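Side-chain contacts in glutamine cyclotransferase (Tannerella forsythia, PDB 6QRO), which probably cyclises N-terminal glutamine of peptides to pyroglutamate, as a zinc-dependent glutaminyl cyclase of the peptidase M28 family: residues A[42-47]-A[54-59]; A[217-222]-A[256-261]. All coordinates share one frame; numbering follows the deposited sequence.

In the fold
Contact 1 precedes contact 2 along the chain. Their centres are 26 Å apart on opposite sides of the centre of the chain, and their nearest atoms stay about 12 Å from each other. Contact 1 packs the loop after helix 31-43 on helix 52-67, with six residues between its segments; contact 2 joins the starts of helices 220-225 and 257-265 across 33 residues. Both relate to the same mixed six-stranded sheet, contact 1 through strand 86-96 and contact 2 through strands 103-109 and 269-273. The zinc ion lies about 10 Å from the side chain of Arg47 and about 12 Å from that of His258, so each contact fastens a separate part of the shell around the sheet, and neither supplies a zinc ligand.

Contact 1: residues A[42-47]-A[54-59]; sequences VAFGPR and HQRCAD
Arg47 and Cys57 meet at the tightly packed, buried end of this contact, where Arg47 CG lies 3.5 Å from Cys57 SG. Bends at chi2 (76°) and chi3 (61°) fold the arginine chain back, so that its aliphatic part presses on the sulfur while Arg47 NH2 returns to its own segment and donates to Gly45 O at 3.1 Å, with that oxygen in the guanidinium plane. His54 ND1 donates to Arg47 O over 3.2 Å. The oxygen lies in the imidazole plane, but the donor stands above the carbonyl plane, 85° out of it. Asp164 holds His54 NE2, so both ring nitrogens are bonded, consistent with, though not proof of, a doubly protonated imidazole. The side nearer solvent is apolar, with Phe44 partly exposed and the exposed Arg56 leading away at its end. One face of Phe44 rests near its rim on the backbone of Arg56 and Cys57, and its CE1 is 3.7 Å from Arg56 CB. The buried Cys57 SG, 4.8 Å from the centroid of the Phe44 ring and oblique to it, bridges the two parts. The contact packs the turn after helix 31-43 against helix 52-67, whose His54 and Ala58 also touch Gln90 of strand 86-96.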
loop_
_atom_site.group_PDB
_atom_site.type_symbol
_atom_site.label_atom_id
_atom_site.label_comp_id
_atom_site.label_asym_id
_atom_site.label_seq_id
_atom_site.Cartn_x
_atom_site.Cartn_y
_atom_site.Cartn_z
ATOM N N VAL A 42 -3.813 -9.929 8.995
ATOM C CA VAL A 42 -2.731 -10.438 9.832
ATOM C C VAL A 42 -3.167 -11.713 10.547
ATOM O O VAL A 42 -2.335 -12.562 10.870
ATOM C CB VAL A 42 -2.263 -9.339 10.823
ATOM C CG1 VAL A 42 -1.276 -9.883 11.847
ATOM C CG2 VAL A 42 -1.644 -8.180 10.095
ATOM N N ALA A 43 -4.471 -11.858 10.830
ATOM C CA ALA A 43 -4.968 -13.042 11.527
ATOM C C ALA A 43 -4.832 -14.306 10.695
ATOM O O ALA A 43 -4.867 -15.408 11.258
ATOM C CB ALA A 43 -6.437 -12.866 11.924
ATOM N N PHE A 44 -4.667 -14.172 9.377
ATOM C CA PHE A 44 -4.381 -15.327 8.530
ATOM C C PHE A 44 -3.001 -15.924 8.793
ATOM O O PHE A 44 -2.742 -17.054 8.382
ATOM C CB PHE A 44 -4.482 -14.946 7.049
ATOM C CG PHE A 44 -5.895 -14.755 6.559
ATOM C CD1 PHE A 44 -6.747 -15.838 6.439
ATOM C CD2 PHE A 44 -6.365 -13.494 6.218
ATOM C CE1 PHE A 44 -8.045 -15.670 5.977
ATOM C CE2 PHE A 44 -7.670 -13.318 5.756
ATOM C CZ PHE A 44 -8.506 -14.408 5.638
ATOM N N GLY A 45 -2.104 -15.192 9.439
ATOM C CA GLY A 45 -0.708 -15.518 9.364
ATOM C C GLY A 45 -0.068 -14.671 8.281
ATOM O O GLY A 45 -0.755 -13.975 7.516
ATOM N N PRO A 46 1.268 -14.696 8.212
ATOM C CA PRO A 46 1.968 -13.828 7.260
ATOM C C PRO A 46 1.484 -14.067 5.840
ATOM O O PRO A 46 1.174 -15.192 5.449
ATOM C CB PRO A 46 3.442 -14.215 7.441
ATOM C CG PRO A 46 3.520 -14.742 8.838
ATOM C CD PRO A 46 2.206 -15.442 9.077
ATOM N N ARG A 47 1.303 -12.978 5.108
ATOM C CA ARG A 47 0.897 -13.066 3.706
ATOM C C ARG A 47 2.137 -13.221 2.810
ATOM O O ARG A 47 2.504 -12.341 2.023
ATOM C CB ARG A 47 0.047 -11.855 3.316
ATOM C CG ARG A 47 -1.441 -11.937 3.776
ATOM C CD ARG A 47 -1.619 -11.650 5.267
ATOM N NE ARG A 47 -1.175 -10.296 5.605
ATOM C CZ ARG A 47 -0.502 -9.989 6.707
ATOM N NH1 ARG A 47 -0.130 -8.731 6.928
ATOM N NH2 ARG A 47 -0.167 -10.940 7.576
ATOM N N HIS A 54 -1.434 -16.749 2.494
ATOM C CA HIS A 54 -1.478 -15.821 1.373
ATOM C C HIS A 54 -2.700 -16.085 0.488
ATOM O O HIS A 54 -3.390 -15.149 0.063
ATOM C CB HIS A 54 -0.170 -15.986 0.607
ATOM C CG HIS A 54 0.088 -14.974 -0.461
ATOM N ND1 HIS A 54 0.876 -13.865 -0.249
ATOM C CD2 HIS A 54 -0.267 -14.938 -1.765
ATOM C CE1 HIS A 54 0.971 -13.169 -1.367
ATOM N NE2 HIS A 54 0.295 -13.806 -2.306
ATOM N N GLN A 55 -2.977 -17.360 0.191
ATOM C CA GLN A 55 -4.108 -17.695 -0.675
ATOM C C GLN A 55 -5.444 -17.363 -0.017
ATOM O O GLN A 55 -6.328 -16.773 -0.652
ATOM C CB GLN A 55 -4.062 -19.174 -1.057
ATOM C CG GLN A 55 -5.237 -19.618 -1.920
ATOM C CD GLN A 55 -5.238 -18.990 -3.306
ATOM O OE1 GLN A 55 -4.195 -18.869 -3.955
ATOM N NE2 GLN A 55 -6.419 -18.599 -3.775
ATOM N N ARG A 56 -5.621 -17.753 1.245
ATOM C CA ARG A 56 -6.849 -17.404 1.951
ATOM C C ARG A 56 -7.041 -15.897 2.014
ATOM O O ARG A 56 -8.173 -15.396 1.919
ATOM C CB ARG A 56 -6.857 -18.010 3.348
ATOM C CG ARG A 56 -7.238 -19.456 3.371
ATOM C CD ARG A 56 -7.525 -19.889 4.794
ATOM N NE ARG A 56 -7.411 -21.329 4.995
ATOM C CZ ARG A 56 -8.199 -22.232 4.411
ATOM N NH1 ARG A 56 -9.181 -21.859 3.605
ATOM N NH2 ARG A 56 -8.012 -23.519 4.650
ATOM N N CYS A 57 -5.943 -15.158 2.193
ATOM C CA CYS A 57 -6.034 -13.709 2.263
ATOM C C CYS A 57 -6.372 -13.100 0.903
ATOM O O CYS A 57 -7.120 -12.122 0.830
ATOM C CB CYS A 57 -4.732 -13.144 2.801
ATOM S SG CYS A 57 -4.887 -11.462 3.206
ATOM N N ALA A 58 -5.824 -13.655 -0.182
ATOM C CA ALA A 58 -6.209 -13.226 -1.527
ATOM C C ALA A 58 -7.720 -13.318 -1.745
ATOM O O ALA A 58 -8.336 -12.387 -2.278
ATOM C CB ALA A 58 -5.470 -14.063 -2.567
ATOM N N ASP A 59 -8.331 -14.455 -1.384
ATOM C CA ASP A 59 -9.789 -14.556 -1.476
ATOM C C ASP A 59 -10.457 -13.499 -0.625
ATOM O O ASP A 59 -11.420 -12.857 -1.056
ATOM C CB ASP A 59 -10.306 -15.939 -1.051
ATOM C CG ASP A 59 -10.143 -16.977 -2.118
ATOM O OD1 ASP A 59 -10.006 -16.606 -3.292
ATOM O OD2 ASP A 59 -10.196 -18.178 -1.800
#

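Contact 2: residues A[217-222]-A[256-261]; sequences YKESTS and DDHQYV
His258 reaches across to Glu219 and has the largest area buried by the contact, with Thr221 second. His258 NE2 donates to Glu219 OE2 at 2.8 Å, nearly straight at an N-H...O angle of 169°. The oxygen lies close to the ring plane, whereas the nitrogen comes from above the carboxylate, 65° out of its plane, and the two flat groups stand almost perpendicular. His258 CG sits between the backbone N and the carbonyl carbon (chi1 68°), a rotation that points the ring at the first turn of helix 220-225. Thr221 adds a looser contact, its CB 4.2 Å from His258 NE2, and Ser222 OG lies 3.5 Å from His258 CD2.

Three donors grip Glu219 OE2: besides the imidazole, Ser222 N and Ser222 OG, each 2.8 Å away, the N from above the carboxylate plane and the hydroxyl nearly along the C-O axis. The other oxygen, OE1, accepts from Ile254 N and takes weak bonds from Thr221 N and OG1. So many donors would probably favour a charged carboxylate and fix its rotation. Ser222 OG also accepts from Asp271 N of strand 269-273, and the His258 side chain touches Phe107 of strand 103-109. Glu219 is thus the N-cap of helix 220-225, and its capping carboxylate doubles as partner in a buried His-carboxylate hydrogen bond tying two helix starts beside the central sheet of the M28 fold.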
loop_
_atom_site.group_PDB
_atom_site.type_symbol
_atom_site.label_atom_id
_atom_site.label_comp_id
_atom_site.label_asym_id
_atom_site.label_seq_id
_atom_site.Cartn_x
_atom_site.Cartn_y
_atom_site.Cartn_z
ATOM N N TYR A 217 6.452 12.339 5.594
ATOM C CA TYR A 217 7.113 13.411 4.883
ATOM C C TYR A 217 6.846 13.271 3.394
ATOM O O TYR A 217 6.409 12.225 2.914
ATOM C CB TYR A 217 8.624 13.390 5.133
ATOM C CG TYR A 217 9.078 13.757 6.528
ATOM C CD1 TYR A 217 8.675 13.029 7.641
ATOM C CD2 TYR A 217 9.952 14.815 6.722
ATOM C CE1 TYR A 217 9.118 13.356 8.905
ATOM C CE2 TYR A 217 10.403 15.146 7.971
ATOM C CZ TYR A 217 9.984 14.421 9.060
ATOM O OH TYR A 217 10.441 14.783 10.304
ATOM N N LYS A 218 7.112 14.348 2.660
ATOM C CA LYS A 218 6.937 14.341 1.214
ATOM C C LYS A 218 8.095 13.570 0.605
ATOM O O LYS A 218 9.253 13.974 0.741
ATOM C CB LYS A 218 6.890 15.764 0.659
ATOM C CG LYS A 218 5.873 16.681 1.339
ATOM C CD LYS A 218 5.899 18.089 0.718
ATOM C CE LYS A 218 4.664 18.911 1.079
ATOM N NZ LYS A 218 4.787 20.354 0.718
ATOM N N GLU A 219 7.783 12.438 -0.017
ATOM C CA GLU A 219 8.784 11.542 -0.571
ATOM C C GLU A 219 9.312 12.100 -1.890
ATOM O O GLU A 219 8.559 12.678 -2.677
ATOM C CB GLU A 219 8.145 10.160 -0.747
ATOM C CG GLU A 219 9.063 9.012 -1.061
ATOM C CD GLU A 219 9.269 8.881 -2.538
ATOM O OE1 GLU A 219 10.376 8.484 -2.950
ATOM O OE2 GLU A 219 8.315 9.184 -3.290
ATOM N N SER A 220 10.618 11.924 -2.133
ATOM C CA SER A 220 11.291 12.674 -3.204
ATOM C C SER A 220 10.796 12.255 -4.592
ATOM O O SER A 220 10.574 13.103 -5.467
ATOM C CB SER A 220 12.814 12.521 -3.095
ATOM O OG SER A 220 13.266 11.329 -3.696
ATOM N N THR A 221 10.687 10.949 -4.837
ATOM C CA THR A 221 10.131 10.490 -6.105
ATOM C C THR A 221 8.716 11.033 -6.319
ATOM O O THR A 221 8.337 11.357 -7.450
ATOM C CB THR A 221 10.145 8.962 -6.140
ATOM O OG1 THR A 221 11.482 8.487 -5.927
ATOM C CG2 THR A 221 9.626 8.438 -7.451
ATOM N N SER A 222 7.922 11.149 -5.239
ATOM C CA SER A 222 6.564 11.690 -5.350
ATOM C C SER A 222 6.571 13.158 -5.748
ATOM O O SER A 222 5.799 13.574 -6.619
ATOM C CB SER A 222 5.802 11.527 -4.032
ATOM O OG SER A 222 5.706 10.179 -3.650
ATOM N N ASP A 256 9.456 2.099 -4.082
ATOM C CA ASP A 256 8.140 1.584 -3.711
ATOM C C ASP A 256 7.290 1.375 -4.952
ATOM O O ASP A 256 7.670 1.757 -6.059
ATOM C CB ASP A 256 7.416 2.507 -2.729
ATOM C CG ASP A 256 6.605 1.739 -1.718
ATOM O OD1 ASP A 256 6.223 0.592 -2.012
ATOM O OD2 ASP A 256 6.365 2.282 -0.627
ATOM N N ASP A 257 6.099 0.797 -4.732
ATOM C CA ASP A 257 5.213 0.446 -5.839
ATOM C C ASP A 257 4.901 1.646 -6.721
ATOM O O ASP A 257 4.690 1.488 -7.923
ATOM C CB ASP A 257 3.920 -0.185 -5.311
ATOM C CG ASP A 257 4.137 -1.575 -4.747
ATOM O OD1 ASP A 257 4.804 -2.374 -5.428
ATOM O OD2 ASP A 257 3.646 -1.883 -3.640
ATOM N N HIS A 258 4.882 2.849 -6.153
ATOM C CA HIS A 258 4.533 4.024 -6.949
ATOM C C HIS A 258 5.605 4.341 -7.995
ATOM O O HIS A 258 5.303 4.954 -9.021
ATOM C CB HIS A 258 4.239 5.206 -6.026
ATOM C CG HIS A 258 5.427 5.718 -5.278
ATOM N ND1 HIS A 258 6.278 4.891 -4.577
ATOM C CD2 HIS A 258 5.885 6.979 -5.087
ATOM C CE1 HIS A 258 7.214 5.620 -3.996
ATOM N NE2 HIS A 258 7.004 6.887 -4.298
ATOM N N GLN A 259 6.858 3.943 -7.743
ATOM C CA GLN A 259 7.934 4.107 -8.726
ATOM C C GLN A 259 7.676 3.287 -9.988
ATOM O O GLN A 259 7.875 3.763 -11.111
ATOM C CB GLN A 259 9.261 3.699 -8.095
ATOM C CG GLN A 259 10.384 3.470 -9.085
ATOM C CD GLN A 259 11.646 2.906 -8.444
ATOM O OE1 GLN A 259 12.516 2.360 -9.134
ATOM N NE2 GLN A 259 11.745 3.027 -7.116
ATOM N N TYR A 260 7.236 2.052 -9.828
ATOM C CA TYR A 260 7.003 1.218 -10.996
ATOM C C TYR A 260 5.702 1.538 -11.729
ATOM O O TYR A 260 5.613 1.287 -12.935
ATOM C CB TYR A 260 7.090 -0.235 -10.556
ATOM C CG TYR A 260 8.486 -0.556 -10.055
ATOM C CD1 TYR A 260 9.524 -0.808 -10.949
ATOM C CD2 TYR A 260 8.782 -0.543 -8.706
ATOM C CE1 TYR A 260 10.811 -1.082 -10.506
ATOM C CE2 TYR A 260 10.062 -0.818 -8.250
ATOM C CZ TYR A 260 11.073 -1.081 -9.160
ATOM O OH TYR A 260 12.337 -1.354 -8.721
ATOM N N VAL A 261 4.714 2.132 -11.059
ATOM C CA VAL A 261 3.517 2.572 -11.770
ATOM C C VAL A 261 3.800 3.869 -12.527
ATOM O O VAL A 261 3.323 4.061 -13.651
ATOM C CB VAL A 261 2.326 2.712 -10.794
ATOM C CG1 VAL A 261 1.148 3.408 -11.483
ATOM C CG2 VAL A 261 1.880 1.340 -10.277
#